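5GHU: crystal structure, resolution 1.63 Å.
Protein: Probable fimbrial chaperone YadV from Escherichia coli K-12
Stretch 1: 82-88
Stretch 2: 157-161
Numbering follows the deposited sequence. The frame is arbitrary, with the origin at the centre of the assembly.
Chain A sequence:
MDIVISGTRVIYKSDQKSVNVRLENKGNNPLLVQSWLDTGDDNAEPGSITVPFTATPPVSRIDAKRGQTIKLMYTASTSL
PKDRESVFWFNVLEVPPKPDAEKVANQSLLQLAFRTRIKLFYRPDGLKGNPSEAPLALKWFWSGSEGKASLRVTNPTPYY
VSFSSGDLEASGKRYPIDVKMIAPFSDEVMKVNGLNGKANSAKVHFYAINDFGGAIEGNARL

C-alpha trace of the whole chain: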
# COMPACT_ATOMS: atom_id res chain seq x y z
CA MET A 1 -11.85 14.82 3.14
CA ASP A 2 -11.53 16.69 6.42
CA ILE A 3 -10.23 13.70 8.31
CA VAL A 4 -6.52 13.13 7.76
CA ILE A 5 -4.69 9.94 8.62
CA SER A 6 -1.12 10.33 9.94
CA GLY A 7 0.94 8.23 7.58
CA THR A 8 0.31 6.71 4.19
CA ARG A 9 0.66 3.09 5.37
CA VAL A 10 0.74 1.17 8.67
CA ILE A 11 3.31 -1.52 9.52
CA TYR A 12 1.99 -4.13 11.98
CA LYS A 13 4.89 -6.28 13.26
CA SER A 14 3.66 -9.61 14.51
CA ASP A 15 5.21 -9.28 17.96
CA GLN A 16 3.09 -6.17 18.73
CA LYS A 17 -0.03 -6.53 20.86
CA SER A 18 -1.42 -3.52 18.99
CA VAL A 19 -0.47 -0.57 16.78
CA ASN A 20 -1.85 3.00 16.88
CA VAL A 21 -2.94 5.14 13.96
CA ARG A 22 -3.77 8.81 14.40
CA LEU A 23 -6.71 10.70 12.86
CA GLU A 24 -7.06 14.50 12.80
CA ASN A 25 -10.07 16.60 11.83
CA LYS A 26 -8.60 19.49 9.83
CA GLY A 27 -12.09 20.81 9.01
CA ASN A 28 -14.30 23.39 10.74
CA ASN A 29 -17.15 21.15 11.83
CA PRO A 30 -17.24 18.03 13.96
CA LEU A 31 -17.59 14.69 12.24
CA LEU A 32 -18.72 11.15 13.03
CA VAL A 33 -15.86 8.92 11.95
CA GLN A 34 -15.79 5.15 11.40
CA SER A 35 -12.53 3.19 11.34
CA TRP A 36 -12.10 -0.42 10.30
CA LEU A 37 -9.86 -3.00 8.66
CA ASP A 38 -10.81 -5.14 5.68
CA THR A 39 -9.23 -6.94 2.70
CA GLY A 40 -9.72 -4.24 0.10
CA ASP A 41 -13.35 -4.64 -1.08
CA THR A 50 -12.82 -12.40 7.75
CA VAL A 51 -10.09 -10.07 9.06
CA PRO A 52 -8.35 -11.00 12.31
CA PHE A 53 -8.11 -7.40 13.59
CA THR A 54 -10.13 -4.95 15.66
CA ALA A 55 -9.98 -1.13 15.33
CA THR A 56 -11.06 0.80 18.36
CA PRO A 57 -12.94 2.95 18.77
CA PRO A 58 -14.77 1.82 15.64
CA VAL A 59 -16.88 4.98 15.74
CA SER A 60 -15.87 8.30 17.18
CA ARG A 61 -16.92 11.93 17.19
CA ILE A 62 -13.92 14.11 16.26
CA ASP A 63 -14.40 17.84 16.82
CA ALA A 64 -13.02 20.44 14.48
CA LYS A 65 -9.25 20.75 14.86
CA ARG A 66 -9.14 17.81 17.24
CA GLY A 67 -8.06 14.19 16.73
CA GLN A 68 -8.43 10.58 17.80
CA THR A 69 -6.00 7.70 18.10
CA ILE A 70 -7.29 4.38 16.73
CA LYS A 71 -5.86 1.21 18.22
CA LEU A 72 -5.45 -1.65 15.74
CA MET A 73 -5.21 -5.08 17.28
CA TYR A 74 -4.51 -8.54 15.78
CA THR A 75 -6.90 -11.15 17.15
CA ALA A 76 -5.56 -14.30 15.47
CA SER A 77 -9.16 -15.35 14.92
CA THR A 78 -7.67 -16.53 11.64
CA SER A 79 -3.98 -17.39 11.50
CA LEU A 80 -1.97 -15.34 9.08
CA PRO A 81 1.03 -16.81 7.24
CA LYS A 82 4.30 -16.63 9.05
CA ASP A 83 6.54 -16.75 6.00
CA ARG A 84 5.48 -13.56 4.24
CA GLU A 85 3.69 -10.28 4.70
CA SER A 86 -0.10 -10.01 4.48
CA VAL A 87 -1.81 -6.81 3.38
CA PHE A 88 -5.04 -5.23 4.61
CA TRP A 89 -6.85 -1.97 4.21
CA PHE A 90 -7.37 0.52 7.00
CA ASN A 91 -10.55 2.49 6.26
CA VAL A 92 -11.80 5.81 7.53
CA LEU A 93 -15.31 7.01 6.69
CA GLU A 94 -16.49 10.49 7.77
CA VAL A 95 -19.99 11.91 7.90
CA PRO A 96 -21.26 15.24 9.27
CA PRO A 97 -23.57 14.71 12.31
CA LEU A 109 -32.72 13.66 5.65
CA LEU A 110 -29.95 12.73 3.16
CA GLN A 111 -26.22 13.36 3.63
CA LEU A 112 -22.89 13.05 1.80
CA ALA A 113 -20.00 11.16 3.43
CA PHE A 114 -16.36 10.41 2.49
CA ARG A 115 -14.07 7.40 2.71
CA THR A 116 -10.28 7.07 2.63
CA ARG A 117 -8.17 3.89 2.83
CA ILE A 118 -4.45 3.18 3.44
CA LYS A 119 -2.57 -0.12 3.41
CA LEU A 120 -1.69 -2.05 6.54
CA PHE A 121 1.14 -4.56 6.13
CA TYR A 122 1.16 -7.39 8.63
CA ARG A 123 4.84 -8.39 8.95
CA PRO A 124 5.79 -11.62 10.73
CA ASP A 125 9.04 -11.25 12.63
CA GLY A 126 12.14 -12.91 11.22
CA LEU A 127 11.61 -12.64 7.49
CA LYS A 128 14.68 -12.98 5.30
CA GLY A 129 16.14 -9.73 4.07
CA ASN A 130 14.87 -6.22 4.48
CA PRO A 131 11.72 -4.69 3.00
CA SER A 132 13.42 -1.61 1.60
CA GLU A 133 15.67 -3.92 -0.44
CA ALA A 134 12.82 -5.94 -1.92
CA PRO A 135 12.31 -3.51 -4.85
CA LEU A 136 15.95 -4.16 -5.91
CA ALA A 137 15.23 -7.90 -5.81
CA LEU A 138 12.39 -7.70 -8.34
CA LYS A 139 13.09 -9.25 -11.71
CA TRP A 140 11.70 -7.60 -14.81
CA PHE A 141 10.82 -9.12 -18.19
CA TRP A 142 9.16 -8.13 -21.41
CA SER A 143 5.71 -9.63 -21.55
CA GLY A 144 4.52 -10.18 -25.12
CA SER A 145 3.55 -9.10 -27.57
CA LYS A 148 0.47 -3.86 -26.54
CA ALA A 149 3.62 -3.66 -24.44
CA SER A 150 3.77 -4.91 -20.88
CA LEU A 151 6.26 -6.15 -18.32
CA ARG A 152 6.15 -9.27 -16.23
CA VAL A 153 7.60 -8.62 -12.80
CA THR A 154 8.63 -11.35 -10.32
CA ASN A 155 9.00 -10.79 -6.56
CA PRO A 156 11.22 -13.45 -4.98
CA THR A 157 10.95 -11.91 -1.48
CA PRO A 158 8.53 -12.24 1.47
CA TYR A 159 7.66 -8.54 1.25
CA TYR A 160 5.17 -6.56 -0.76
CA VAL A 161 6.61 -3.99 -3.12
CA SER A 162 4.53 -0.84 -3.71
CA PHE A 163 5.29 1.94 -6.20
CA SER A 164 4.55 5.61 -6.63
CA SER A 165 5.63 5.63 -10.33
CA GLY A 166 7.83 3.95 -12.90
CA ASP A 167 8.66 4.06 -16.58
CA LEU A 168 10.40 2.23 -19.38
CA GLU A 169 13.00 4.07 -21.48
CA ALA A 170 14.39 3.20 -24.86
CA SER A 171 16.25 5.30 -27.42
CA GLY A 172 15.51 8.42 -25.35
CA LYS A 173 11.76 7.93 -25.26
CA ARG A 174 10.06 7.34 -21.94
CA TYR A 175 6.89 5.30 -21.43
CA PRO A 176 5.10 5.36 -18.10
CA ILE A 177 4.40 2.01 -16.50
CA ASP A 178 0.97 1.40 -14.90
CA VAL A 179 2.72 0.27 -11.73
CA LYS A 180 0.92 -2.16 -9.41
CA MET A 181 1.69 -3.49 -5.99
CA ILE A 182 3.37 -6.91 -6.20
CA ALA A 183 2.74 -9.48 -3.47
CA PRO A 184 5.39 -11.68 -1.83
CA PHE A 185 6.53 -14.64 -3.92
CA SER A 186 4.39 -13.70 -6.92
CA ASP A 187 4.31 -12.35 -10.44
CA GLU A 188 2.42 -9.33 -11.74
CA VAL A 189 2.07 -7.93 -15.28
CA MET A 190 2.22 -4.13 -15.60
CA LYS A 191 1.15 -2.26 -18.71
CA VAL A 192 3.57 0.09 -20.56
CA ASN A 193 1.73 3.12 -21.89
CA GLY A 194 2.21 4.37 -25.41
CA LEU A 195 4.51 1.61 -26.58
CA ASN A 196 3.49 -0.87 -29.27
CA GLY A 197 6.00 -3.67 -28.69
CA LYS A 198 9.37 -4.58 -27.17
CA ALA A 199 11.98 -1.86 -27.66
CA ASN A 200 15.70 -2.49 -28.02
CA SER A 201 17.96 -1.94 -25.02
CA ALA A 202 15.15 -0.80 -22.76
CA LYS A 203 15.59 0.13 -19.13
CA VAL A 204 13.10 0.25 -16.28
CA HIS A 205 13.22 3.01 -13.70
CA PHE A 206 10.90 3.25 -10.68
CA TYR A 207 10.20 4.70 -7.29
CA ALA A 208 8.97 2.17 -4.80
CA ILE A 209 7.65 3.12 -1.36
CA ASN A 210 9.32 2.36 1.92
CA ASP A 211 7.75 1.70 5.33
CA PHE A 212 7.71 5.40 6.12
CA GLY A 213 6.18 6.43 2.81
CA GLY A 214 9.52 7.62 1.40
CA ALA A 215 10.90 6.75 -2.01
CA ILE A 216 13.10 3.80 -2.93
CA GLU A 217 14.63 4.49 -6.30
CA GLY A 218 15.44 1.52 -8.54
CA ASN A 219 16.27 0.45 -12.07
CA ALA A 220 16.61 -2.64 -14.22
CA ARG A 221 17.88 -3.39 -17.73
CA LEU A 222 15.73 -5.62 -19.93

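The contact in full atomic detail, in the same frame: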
# COMPACT_ATOMS: atom_id res chain seq x y z
N LYS A 82 3.13 -17.12 8.37
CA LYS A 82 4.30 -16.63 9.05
C LYS A 82 5.53 -16.49 8.17
O LYS A 82 6.59 -16.04 8.64
CB LYS A 82 4.61 -17.55 10.25
CG LYS A 82 3.50 -17.52 11.29
CD LYS A 82 3.94 -18.19 12.61
CE LYS A 82 2.80 -18.26 13.60
NZ LYS A 82 3.24 -18.88 14.88
N ASP A 83 5.38 -16.79 6.87
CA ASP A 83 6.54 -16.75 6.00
C ASP A 83 6.51 -15.61 4.99
O ASP A 83 7.36 -15.57 4.12
CB ASP A 83 6.65 -18.05 5.18
CG ASP A 83 5.47 -18.27 4.28
OD1 ASP A 83 4.42 -17.58 4.34
OD2 ASP A 83 5.58 -19.22 3.45
N ARG A 84 5.59 -14.68 5.19
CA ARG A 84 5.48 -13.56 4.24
C ARG A 84 4.57 -12.54 4.83
O ARG A 84 3.80 -12.84 5.73
CB ARG A 84 4.90 -14.07 2.90
CG ARG A 84 3.42 -14.50 2.98
CD ARG A 84 3.06 -15.30 1.72
NE ARG A 84 3.68 -16.62 1.76
CZ ARG A 84 3.78 -17.43 0.70
NH1 ARG A 84 3.29 -17.03 -0.48
NH2 ARG A 84 4.35 -18.62 0.83
N GLU A 85 4.64 -11.32 4.32
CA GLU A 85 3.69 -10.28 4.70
C GLU A 85 2.30 -10.58 4.19
O GLU A 85 2.08 -11.31 3.17
CB GLU A 85 4.12 -8.94 4.09
CG GLU A 85 5.39 -8.36 4.75
CD GLU A 85 5.63 -6.95 4.23
OE1 GLU A 85 5.38 -6.60 3.02
OE2 GLU A 85 6.09 -6.15 5.07
N SER A 86 1.32 -10.02 4.92
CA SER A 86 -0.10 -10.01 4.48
C SER A 86 -0.55 -8.56 4.44
O SER A 86 -0.20 -7.79 5.30
CB SER A 86 -1.01 -10.78 5.45
OG SER A 86 -0.75 -12.16 5.38
N VAL A 87 -1.37 -8.19 3.48
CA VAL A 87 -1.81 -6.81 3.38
C VAL A 87 -3.32 -6.71 3.63
O VAL A 87 -4.14 -7.58 3.24
CB VAL A 87 -1.47 -6.18 1.98
CG1 VAL A 87 -2.33 -6.81 0.83
CG2 VAL A 87 -1.62 -4.65 2.02
N PHE A 88 -3.65 -5.60 4.31
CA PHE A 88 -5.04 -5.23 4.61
C PHE A 88 -5.24 -3.77 4.34
O PHE A 88 -4.27 -3.03 4.06
CB PHE A 88 -5.39 -5.57 6.08
CG PHE A 88 -5.18 -7.01 6.38
CD1 PHE A 88 -3.93 -7.49 6.76
CD2 PHE A 88 -6.22 -7.89 6.25
CE1 PHE A 88 -3.76 -8.84 6.97
CE2 PHE A 88 -6.02 -9.26 6.46
CZ PHE A 88 -4.76 -9.70 6.84
N THR A 157 10.75 -12.23 -2.93
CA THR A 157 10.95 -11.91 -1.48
C THR A 157 9.65 -12.17 -0.69
O THR A 157 8.52 -12.22 -1.27
CB THR A 157 11.35 -10.44 -1.22
OG1 THR A 157 10.20 -9.59 -1.30
CG2 THR A 157 12.39 -9.96 -2.23
N PRO A 158 9.75 -12.17 0.63
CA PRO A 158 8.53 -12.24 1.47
C PRO A 158 7.83 -10.93 1.75
O PRO A 158 6.91 -10.90 2.56
CB PRO A 158 9.05 -12.83 2.80
CG PRO A 158 10.53 -12.32 2.84
CD PRO A 158 11.01 -12.41 1.38
N TYR A 159 8.21 -9.87 1.05
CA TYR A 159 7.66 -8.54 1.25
C TYR A 159 6.86 -8.05 0.04
O TYR A 159 7.23 -8.34 -1.11
CB TYR A 159 8.78 -7.50 1.49
CG TYR A 159 9.67 -7.86 2.65
CD1 TYR A 159 9.19 -7.67 3.95
CD2 TYR A 159 10.97 -8.36 2.45
CE1 TYR A 159 10.02 -7.98 5.06
CE2 TYR A 159 11.83 -8.63 3.57
CZ TYR A 159 11.31 -8.43 4.84
OH TYR A 159 12.06 -8.73 5.99
N TYR A 160 5.79 -7.34 0.32
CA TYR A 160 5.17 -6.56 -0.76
C TYR A 160 6.15 -5.52 -1.26
O TYR A 160 6.96 -4.93 -0.49
CB TYR A 160 3.89 -5.82 -0.28
CG TYR A 160 2.76 -6.74 -0.02
CD1 TYR A 160 2.65 -7.46 1.17
CD2 TYR A 160 1.85 -6.99 -1.01
CE1 TYR A 160 1.61 -8.35 1.37
CE2 TYR A 160 0.78 -7.92 -0.80
CZ TYR A 160 0.70 -8.56 0.41
OH TYR A 160 -0.33 -9.48 0.59
N VAL A 161 6.01 -5.22 -2.56
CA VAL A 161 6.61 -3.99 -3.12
C VAL A 161 5.51 -3.13 -3.69
O VAL A 161 4.65 -3.59 -4.45
CB VAL A 161 7.67 -4.27 -4.20
CG1 VAL A 161 8.19 -2.93 -4.82
CG2 VAL A 161 8.88 -5.03 -3.60
O HOH W 1 6.27 -4.10 2.16
O HOH W 2 0.40 -12.47 1.43

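Lys82 is exposed and out of reach of the second stretch. Contact begins at Asp83, whose backbone O lies 3.5 Å from CB of Pro158. The Asp83 side chain is engaged within its own stretch. Arg84 NE donates to Asp83 OD1 at 2.9 Å, and Arg84 NH2 donates to Asp83 OD2 at 3.0 Å, forming a salt bridge. The guanidinium end of Arg84 leads away from the second stretch. What remains near it is the start of the residue: Arg84 CA approaches Pro158 O at 3.5 Å in a CA-H...O contact, and Arg84 CB is 4.3 Å from Pro158 CB.

Glu85 is the main polar link. Its N donates to Pro158 O at 2.9 Å, nearly straight at 171°. Proline has no N-H to give, but its carbonyl is free to accept. The Glu85 side chain points toward the second stretch and is buried. With chi1 m and chi2 t it extends far enough for OE1 to accept from Tyr160 N at 2.8 Å. A carboxylate suits this place because OE1 can accept more than once: water 1 donates to Glu85 OE1 at 2.8 Å and to Tyr160 O at 2.9 Å. Glu85 OE2 lies at the edge of the Tyr159 ring, 3.6 Å from CD1, and is hydrogen-bonded elsewhere in the structure.

The strand starts at Ser86. Its side chain points away, leaving its backbone near the Tyr160 ring. Val87 points back toward the second stretch. Its CB sits over one face of the Tyr160 ring, 4.0 Å from the centroid, and its CG1 packs 3.5 Å from Tyr160 CZ. The compact branched side chain suits the flat aromatic surface. Water 2 donates to Glu85 O at 2.7 Å and lies 3.2 Å from Tyr160 OH. Phe88 makes no contact. The two stretches together bury 351 Å².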